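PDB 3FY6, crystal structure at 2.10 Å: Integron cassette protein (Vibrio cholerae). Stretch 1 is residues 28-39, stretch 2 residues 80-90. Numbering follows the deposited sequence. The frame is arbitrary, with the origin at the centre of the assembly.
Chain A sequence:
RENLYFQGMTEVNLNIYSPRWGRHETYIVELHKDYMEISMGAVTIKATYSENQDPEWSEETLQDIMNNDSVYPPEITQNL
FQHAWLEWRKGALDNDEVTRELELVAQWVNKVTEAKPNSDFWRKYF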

ATOM      1  N   ILE A  28      -2.890  18.772   3.378  1.00 23.62           N
ATOM      2  CA  ILE A  28      -2.816  19.548   4.612  1.00 24.11           C
ATOM      3  C   ILE A  28      -3.332  18.724   5.781  1.00 23.96           C
ATOM      4  O   ILE A  28      -4.491  18.314   5.808  1.00 26.08           O
ATOM      5  CB  ILE A  28      -3.589  20.875   4.504  1.00 23.64           C
ATOM      6  CG1 ILE A  28      -3.154  21.635   3.253  1.00 24.45           C
ATOM      7  CG2 ILE A  28      -3.345  21.740   5.743  1.00 24.31           C
ATOM      8  CD1 ILE A  28      -3.953  22.895   2.993  1.00 27.05           C
ATOM      9  N   VAL A  29      -2.451  18.457   6.733  1.00 19.02           N
ATOM     10  CA  VAL A  29      -2.824  17.722   7.929  1.00 15.29           C
ATOM     11  C   VAL A  29      -3.080  18.685   9.080  1.00 25.17           C
ATOM     12  O   VAL A  29      -2.185  19.412   9.499  1.00 23.55           O
ATOM     13  CB  VAL A  29      -1.713  16.753   8.351  1.00 25.75           C
ATOM     14  CG1 VAL A  29      -2.188  15.888   9.515  1.00 27.48           C
ATOM     15  CG2 VAL A  29      -1.298  15.875   7.174  1.00 27.58           C
ATOM     16  N   GLU A  30      -4.307  18.697   9.587  1.00 27.52           N
ATOM     17  CA  GLU A  30      -4.630  19.515  10.748  1.00 28.31           C
ATOM     18  C   GLU A  30      -4.704  18.639  11.991  1.00 25.38           C
ATOM     19  O   GLU A  30      -5.551  17.749  12.079  1.00 28.54           O
ATOM     20  CB  GLU A  30      -5.965  20.235  10.555  1.00 33.69           C
ATOM     21  CG  GLU A  30      -5.875  21.591   9.901  1.00 50.40           C
ATOM     22  CD  GLU A  30      -7.089  22.458  10.206  1.00 66.98           C
ATOM     23  OE1 GLU A  30      -7.783  22.178  11.211  1.00 68.09           O
ATOM     24  OE2 GLU A  30      -7.343  23.421   9.449  1.00 71.09           O
ATOM     25  N   LEU A  31      -3.818  18.892  12.949  1.00 21.38           N
ATOM     26  CA  LEU A  31      -3.803  18.131  14.194  1.00 22.98           C
ATOM     27  C   LEU A  31      -4.464  18.932  15.301  1.00 25.27           C
ATOM     28  O   LEU A  31      -4.061  20.052  15.581  1.00 22.84           O
ATOM     29  CB  LEU A  31      -2.367  17.805  14.607  1.00 19.12           C
ATOM     30  CG  LEU A  31      -1.516  17.122  13.544  1.00 18.76           C
ATOM     31  CD1 LEU A  31      -0.097  16.941  14.035  1.00 19.08           C
ATOM     32  CD2 LEU A  31      -2.134  15.791  13.191  1.00 18.28           C
ATOM     33  N   HIS A  32      -5.480  18.348  15.923  1.00 25.76           N
ATOM     34  CA  HIS A  32      -6.111  18.924  17.097  1.00 23.69           C
ATOM     35  C   HIS A  32      -6.103  17.851  18.167  1.00 24.27           C
ATOM     36  O   HIS A  32      -5.870  16.676  17.879  1.00 21.92           O
ATOM     37  CB  HIS A  32      -7.566  19.314  16.813  1.00 31.78           C
ATOM     38  CG  HIS A  32      -7.725  20.358  15.755  1.00 41.79           C
ATOM     39  ND1 HIS A  32      -7.935  21.689  16.050  1.00 47.24           N
ATOM     40  CD2 HIS A  32      -7.716  20.268  14.404  1.00 43.49           C
ATOM     41  CE1 HIS A  32      -8.047  22.374  14.926  1.00 49.12           C
ATOM     42  NE2 HIS A  32      -7.916  21.535  13.912  1.00 46.39           N
ATOM     43  N   LYS A  33      -6.371  18.255  19.401  1.00 23.62           N
ATOM     44  CA  LYS A  33      -6.429  17.329  20.519  1.00 27.98           C
ATOM     45  C   LYS A  33      -7.488  16.242  20.302  1.00 26.53           C
ATOM     46  O   LYS A  33      -7.232  15.066  20.538  1.00 32.22           O
ATOM     47  CB  LYS A  33      -6.695  18.103  21.815  1.00 40.55           C
ATOM     48  CG  LYS A  33      -7.320  17.295  22.946  1.00 57.32           C
ATOM     49  CD  LYS A  33      -6.315  16.381  23.631  1.00 66.91           C
ATOM     50  CE  LYS A  33      -6.636  16.249  25.117  1.00 73.25           C
ATOM     51  NZ  LYS A  33      -8.106  16.173  25.367  1.00 73.71           N
ATOM     52  N   ASP A  34      -8.660  16.641  19.819  1.00 24.44           N
ATOM     53  CA  ASP A  34      -9.797  15.738  19.707  1.00 32.93           C
ATOM     54  C   ASP A  34      -9.941  15.040  18.357  1.00 28.78           C
ATOM     55  O   ASP A  34     -10.671  14.071  18.246  1.00 27.96           O
ATOM     56  CB  ASP A  34     -11.091  16.488  20.023  1.00 44.79           C
ATOM     57  CG  ASP A  34     -11.150  16.967  21.457  1.00 54.51           C
ATOM     58  OD1 ASP A  34     -10.536  16.303  22.326  1.00 54.99           O
ATOM     59  OD2 ASP A  34     -11.807  18.002  21.710  1.00 55.93           O
ATOM     60  N   TYR A  35      -9.253  15.525  17.332  1.00 27.28           N
ATOM     61  CA  TYR A  35      -9.404  14.935  16.010  1.00 23.84           C
ATOM     62  C   TYR A  35      -8.273  15.362  15.093  1.00 23.96           C
ATOM     63  O   TYR A  35      -7.570  16.333  15.366  1.00 23.32           O
ATOM     64  CB  TYR A  35     -10.738  15.365  15.395  1.00 23.68           C
ATOM     65  CG  TYR A  35     -10.791  16.844  15.056  1.00 27.94           C
ATOM     66  CD1 TYR A  35     -11.357  17.762  15.935  1.00 33.25           C
ATOM     67  CD2 TYR A  35     -10.260  17.325  13.863  1.00 36.71           C
ATOM     68  CE1 TYR A  35     -11.408  19.119  15.629  1.00 39.45           C
ATOM     69  CE2 TYR A  35     -10.307  18.681  13.546  1.00 40.07           C
ATOM     70  CZ  TYR A  35     -10.882  19.569  14.433  1.00 45.27           C
ATOM     71  OH  TYR A  35     -10.927  20.910  14.125  1.00 49.72           O
HETATM   72  N   MSE A  36      -8.104  14.634  13.996  1.00 22.56           N
HETATM   73  CA  MSE A  36      -7.164  15.041  12.958  1.00 27.76           C
HETATM   74  C   MSE A  36      -7.904  15.097  11.629  1.00 25.80           C
HETATM   75  O   MSE A  36      -8.779  14.273  11.373  1.00 23.93           O
HETATM   76  CB  MSE A  36      -5.993  14.056  12.858  1.00 21.51           C
HETATM   77  CG  MSE A  36      -5.112  14.256  11.624  1.00 25.95           C
HETATM   78 SE   MSE A  36      -3.800  12.804  11.393  0.78 27.53          SE
HETATM   79  CE  MSE A  36      -4.842  11.375  12.110  1.00 11.44           C
ATOM     80  N   GLU A  37      -7.559  16.071  10.794  1.00 25.42           N
ATOM     81  CA  GLU A  37      -8.101  16.136   9.444  1.00 27.46           C
ATOM     82  C   GLU A  37      -6.991  16.166   8.413  1.00 25.69           C
ATOM     83  O   GLU A  37      -5.903  16.674   8.671  1.00 27.28           O
ATOM     84  CB  GLU A  37      -9.020  17.343   9.271  1.00 33.76           C
ATOM     85  CG  GLU A  37     -10.255  17.296  10.153  1.00 43.95           C
ATOM     86  CD  GLU A  37     -11.255  18.388   9.826  1.00 56.43           C
ATOM     87  OE1 GLU A  37     -10.879  19.375   9.155  1.00 60.07           O
ATOM     88  OE2 GLU A  37     -12.425  18.253  10.245  1.00 64.17           O
ATOM     89  N   ILE A  38      -7.271  15.590   7.250  1.00 22.09           N
ATOM     90  CA  ILE A  38      -6.334  15.594   6.137  1.00 25.08           C
ATOM     91  C   ILE A  38      -7.082  16.092   4.916  1.00 27.26           C
ATOM     92  O   ILE A  38      -8.097  15.506   4.512  1.00 23.64           O
ATOM     93  CB  ILE A  38      -5.778  14.192   5.851  1.00 24.51           C
ATOM     94  CG1 ILE A  38      -5.131  13.605   7.111  1.00 23.00           C
ATOM     95  CG2 ILE A  38      -4.782  14.225   4.694  1.00 23.99           C
ATOM     96  CD1 ILE A  38      -5.112  12.078   7.121  1.00 22.66           C
ATOM     97  N   SER A  39      -6.587  17.185   4.345  1.00 21.30           N
ATOM     98  CA  SER A  39      -7.233  17.811   3.198  1.00 26.74           C
ATOM     99  C   SER A  39      -6.354  17.777   1.961  1.00 25.88           C
ATOM    100  O   SER A  39      -5.144  17.977   2.031  1.00 22.35           O
ATOM    101  CB  SER A  39      -7.596  19.264   3.521  1.00 30.39           C
ATOM    102  OG  SER A  39      -8.632  19.323   4.484  1.00 34.37           O
ATOM    103  N   LEU A  80      -0.008   5.052   9.966  1.00 13.45           N
ATOM    104  CA  LEU A  80       1.151   5.882  10.339  1.00 15.05           C
ATOM    105  C   LEU A  80       0.735   7.305  10.704  1.00 18.81           C
ATOM    106  O   LEU A  80       1.186   7.844  11.713  1.00 18.11           O
ATOM    107  CB  LEU A  80       2.191   5.933   9.224  1.00 15.77           C
ATOM    108  CG  LEU A  80       2.818   4.611   8.783  1.00 17.89           C
ATOM    109  CD1 LEU A  80       4.107   4.895   8.031  1.00 16.53           C
ATOM    110  CD2 LEU A  80       3.073   3.690   9.968  1.00 11.64           C
ATOM    111  N   PHE A  81      -0.121   7.924   9.891  1.00 15.28           N
ATOM    112  CA  PHE A  81      -0.609   9.260  10.240  1.00 19.08           C
ATOM    113  C   PHE A  81      -1.265   9.230  11.614  1.00 20.16           C
ATOM    114  O   PHE A  81      -1.047  10.118  12.439  1.00 19.05           O
ATOM    115  CB  PHE A  81      -1.619   9.773   9.221  1.00 16.24           C
ATOM    116  CG  PHE A  81      -1.001  10.336   7.970  1.00 20.11           C
ATOM    117  CD1 PHE A  81      -0.134   9.579   7.196  1.00 24.05           C
ATOM    118  CD2 PHE A  81      -1.328  11.613   7.544  1.00 22.95           C
ATOM    119  CE1 PHE A  81       0.411  10.096   6.023  1.00 23.74           C
ATOM    120  CE2 PHE A  81      -0.789  12.137   6.379  1.00 26.09           C
ATOM    121  CZ  PHE A  81       0.083  11.377   5.618  1.00 27.17           C
ATOM    122  N   GLN A  82      -2.094   8.215  11.844  1.00 16.15           N
ATOM    123  CA  GLN A  82      -2.781   8.083  13.121  1.00 13.77           C
ATOM    124  C   GLN A  82      -1.772   8.030  14.262  1.00 18.00           C
ATOM    125  O   GLN A  82      -1.963   8.656  15.302  1.00 17.80           O
ATOM    126  CB  GLN A  82      -3.662   6.833  13.135  1.00 20.85           C
ATOM    127  CG  GLN A  82      -4.265   6.517  14.496  1.00 21.88           C
ATOM    128  CD  GLN A  82      -5.135   5.269  14.457  1.00 25.07           C
ATOM    129  OE1 GLN A  82      -6.246   5.282  13.929  1.00 26.21           O
ATOM    130  NE2 GLN A  82      -4.636   4.190  15.026  1.00 23.06           N
ATOM    131  N   HIS A  83      -0.694   7.285  14.059  1.00 12.71           N
ATOM    132  CA  HIS A  83       0.292   7.099  15.112  1.00 20.50           C
ATOM    133  C   HIS A  83       0.960   8.418  15.457  1.00 19.09           C
ATOM    134  O   HIS A  83       1.036   8.787  16.617  1.00 16.43           O
ATOM    135  CB  HIS A  83       1.343   6.058  14.726  1.00 15.80           C
ATOM    136  CG  HIS A  83       2.404   5.859  15.769  1.00 13.92           C
ATOM    137  ND1 HIS A  83       2.122   5.435  17.046  1.00 15.81           N
ATOM    138  CD2 HIS A  83       3.748   6.039  15.721  1.00 14.99           C
ATOM    139  CE1 HIS A  83       3.245   5.348  17.742  1.00 16.69           C
ATOM    140  NE2 HIS A  83       4.246   5.709  16.961  1.00 13.66           N
ATOM    141  N   ALA A  84       1.446   9.127  14.447  1.00 15.80           N
ATOM    142  CA  ALA A  84       2.089  10.407  14.689  1.00 18.50           C
ATOM    143  C   ALA A  84       1.152  11.348  15.449  1.00 19.06           C
ATOM    144  O   ALA A  84       1.567  12.042  16.390  1.00 13.76           O
ATOM    145  CB  ALA A  84       2.533  11.031  13.381  1.00 16.70           C
ATOM    146  N   TRP A  85      -0.115  11.351  15.049  1.00 17.90           N
ATOM    147  CA  TRP A  85      -1.106  12.220  15.670  1.00 17.95           C
ATOM    148  C   TRP A  85      -1.307  11.853  17.134  1.00 26.32           C
ATOM    149  O   TRP A  85      -1.277  12.726  18.006  1.00 21.72           O
ATOM    150  CB  TRP A  85      -2.430  12.182  14.902  1.00 15.56           C
ATOM    151  CG  TRP A  85      -3.599  12.729  15.667  1.00 18.39           C
ATOM    152  CD1 TRP A  85      -3.701  13.965  16.239  1.00 26.09           C
ATOM    153  CD2 TRP A  85      -4.837  12.063  15.929  1.00 20.24           C
ATOM    154  NE1 TRP A  85      -4.926  14.108  16.845  1.00 21.05           N
ATOM    155  CE2 TRP A  85      -5.640  12.951  16.674  1.00 20.55           C
ATOM    156  CE3 TRP A  85      -5.348  10.801  15.602  1.00 22.37           C
ATOM    157  CZ2 TRP A  85      -6.925  12.621  17.098  1.00 17.79           C
ATOM    158  CZ3 TRP A  85      -6.623  10.474  16.020  1.00 21.60           C
ATOM    159  CH2 TRP A  85      -7.395  11.376  16.769  1.00 24.02           C
ATOM    160  N   LEU A  86      -1.498  10.562  17.406  1.00 20.70           N
ATOM    161  CA  LEU A  86      -1.733  10.112  18.774  1.00 22.89           C
ATOM    162  C   LEU A  86      -0.528  10.413  19.667  1.00 22.67           C
ATOM    163  O   LEU A  86      -0.684  10.813  20.817  1.00 24.54           O
ATOM    164  CB  LEU A  86      -2.082   8.626  18.817  1.00 23.71           C
ATOM    165  CG  LEU A  86      -3.425   8.258  18.176  1.00 25.75           C
ATOM    166  CD1 LEU A  86      -3.682   6.777  18.311  1.00 28.50           C
ATOM    167  CD2 LEU A  86      -4.555   9.051  18.812  1.00 25.81           C
ATOM    168  N   GLU A  87       0.673  10.234  19.134  1.00 18.21           N
ATOM    169  CA  GLU A  87       1.866  10.555  19.909  1.00 26.17           C
ATOM    170  C   GLU A  87       1.997  12.062  20.169  1.00 26.84           C
ATOM    171  O   GLU A  87       2.348  12.483  21.265  1.00 27.89           O
ATOM    172  CB  GLU A  87       3.102   9.993  19.223  1.00 22.22           C
ATOM    173  CG  GLU A  87       3.136   8.475  19.264  1.00 31.49           C
ATOM    174  CD  GLU A  87       3.178   7.943  20.692  1.00 39.45           C
ATOM    175  OE1 GLU A  87       4.036   8.402  21.476  1.00 41.01           O
ATOM    176  OE2 GLU A  87       2.351   7.071  21.032  1.00 43.90           O
ATOM    177  N   TRP A  88       1.680  12.869  19.164  1.00 16.70           N
ATOM    178  CA  TRP A  88       1.716  14.320  19.303  1.00 21.83           C
ATOM    179  C   TRP A  88       0.661  14.766  20.299  1.00 25.77           C
ATOM    180  O   TRP A  88       0.871  15.688  21.089  1.00 23.42           O
ATOM    181  CB  TRP A  88       1.450  14.978  17.949  1.00 22.18           C
ATOM    182  CG  TRP A  88       1.158  16.442  18.016  1.00 21.20           C
ATOM    183  CD1 TRP A  88       2.067  17.462  17.959  1.00 25.38           C
ATOM    184  CD2 TRP A  88      -0.132  17.060  18.126  1.00 23.82           C
ATOM    185  NE1 TRP A  88       1.422  18.677  18.037  1.00 24.74           N
ATOM    186  CE2 TRP A  88       0.073  18.459  18.139  1.00 27.31           C
ATOM    187  CE3 TRP A  88      -1.439  16.569  18.217  1.00 18.35           C
ATOM    188  CZ2 TRP A  88      -0.980  19.369  18.242  1.00 26.57           C
ATOM    189  CZ3 TRP A  88      -2.486  17.473  18.312  1.00 20.98           C
ATOM    190  CH2 TRP A  88      -2.251  18.856  18.324  1.00 21.67           C
ATOM    191  N   ARG A  89      -0.477  14.094  20.246  1.00 22.52           N
ATOM    192  CA  ARG A  89      -1.621  14.432  21.069  1.00 32.17           C
ATOM    193  C   ARG A  89      -1.273  14.424  22.557  1.00 35.96           C
ATOM    194  O   ARG A  89      -1.642  15.339  23.298  1.00 28.57           O
ATOM    195  CB  ARG A  89      -2.746  13.442  20.794  1.00 36.63           C
ATOM    196  CG  ARG A  89      -4.045  13.842  21.412  1.00 43.25           C
ATOM    197  CD  ARG A  89      -5.107  12.790  21.220  1.00 38.70           C
ATOM    198  NE  ARG A  89      -6.226  13.082  22.103  1.00 41.56           N
ATOM    199  CZ  ARG A  89      -6.329  12.608  23.336  1.00 49.12           C
ATOM    200  NH1 ARG A  89      -5.386  11.806  23.811  1.00 45.45           N
ATOM    201  NH2 ARG A  89      -7.374  12.928  24.088  1.00 53.85           N
ATOM    202  N   LYS A  90      -0.570  13.381  22.994  1.00 37.21           N
ATOM    203  CA  LYS A  90      -0.177  13.283  24.393  1.00 40.27           C
ATOM    204  C   LYS A  90       1.183  13.918  24.669  1.00 36.88           C
ATOM    205  O   LYS A  90       1.773  13.704  25.726  1.00 36.66           O
ATOM    206  CB  LYS A  90      -0.217  11.834  24.879  1.00 40.37           C
ATOM    207  CG  LYS A  90       0.608  10.859  24.077  1.00 41.23           C
ATOM    208  CD  LYS A  90       0.104   9.439  24.316  1.00 43.45           C
ATOM    209  CE  LYS A  90       1.049   8.403  23.732  1.00 51.34           C
ATOM    210  NZ  LYS A  90       0.484   7.022  23.807  1.00 53.16           N
TER

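A β-hairpin (strands 28-31 and 35-39) packs against helix 80-89, and the polar bonds between them gather at the hairpin turn. The strands satisfy each other's backbone: Ile28 N donates to Ser39 O (2.7 Å) and Ser39 N to Ile28 O (2.8 Å); Glu30 N and Glu37 O (2.7 Å) and Glu37 N and Glu30 O (2.9 Å) repeat the pattern, and His32 N to Tyr35 O (3.0 Å) closes the turn. The carbonyls of His32 and Lys33 look instead to the helix. Trp85 NE1 donates to His32 O at 2.9 Å, nearly straight at 167°, so the indole nitrogen is satisfied although the residue is buried. One helical turn on, Arg89 NE donates to Lys33 O at 2.7 Å, more bent at 140°. These bonds fall where the chains converge: CA-CA distances shrink from 9.0 Å for Val29-Phe81 to 5.6 Å for Lys33-Arg89. The Arg89 guanidinium also takes Lys33 CE over one face, leaving like charges close, with Lys33 NZ 3.6 Å from Arg89 NH2; Asp34 OD1 offers Lys33 NZ a long salt bridge at 3.9 Å. The His32 side chain, its CA-to-CB bond pointing away from the helix, donates from NE2 to Glu30 OE1 (2.8 Å, 172°). Trp88 NE1 is bonded elsewhere in the structure, and its ring meets the hairpin through carbon: Leu31 CB lies over the six-membered ring, 3.8 Å from its centroid. Likewise, Met36 (selenomethionine) sets CB over the Trp85 five-membered ring, 3.8 Å from the centroid, while Met36 CE reaches Trp85 CE3 at 3.6 Å. Toward the hairpin's open end the contact is apolar: Val29 CG2 meets the Phe81 ring edge at CE2 (3.9 Å), and Ile38 CD1 approaches Phe81 CD2 (3.8 Å).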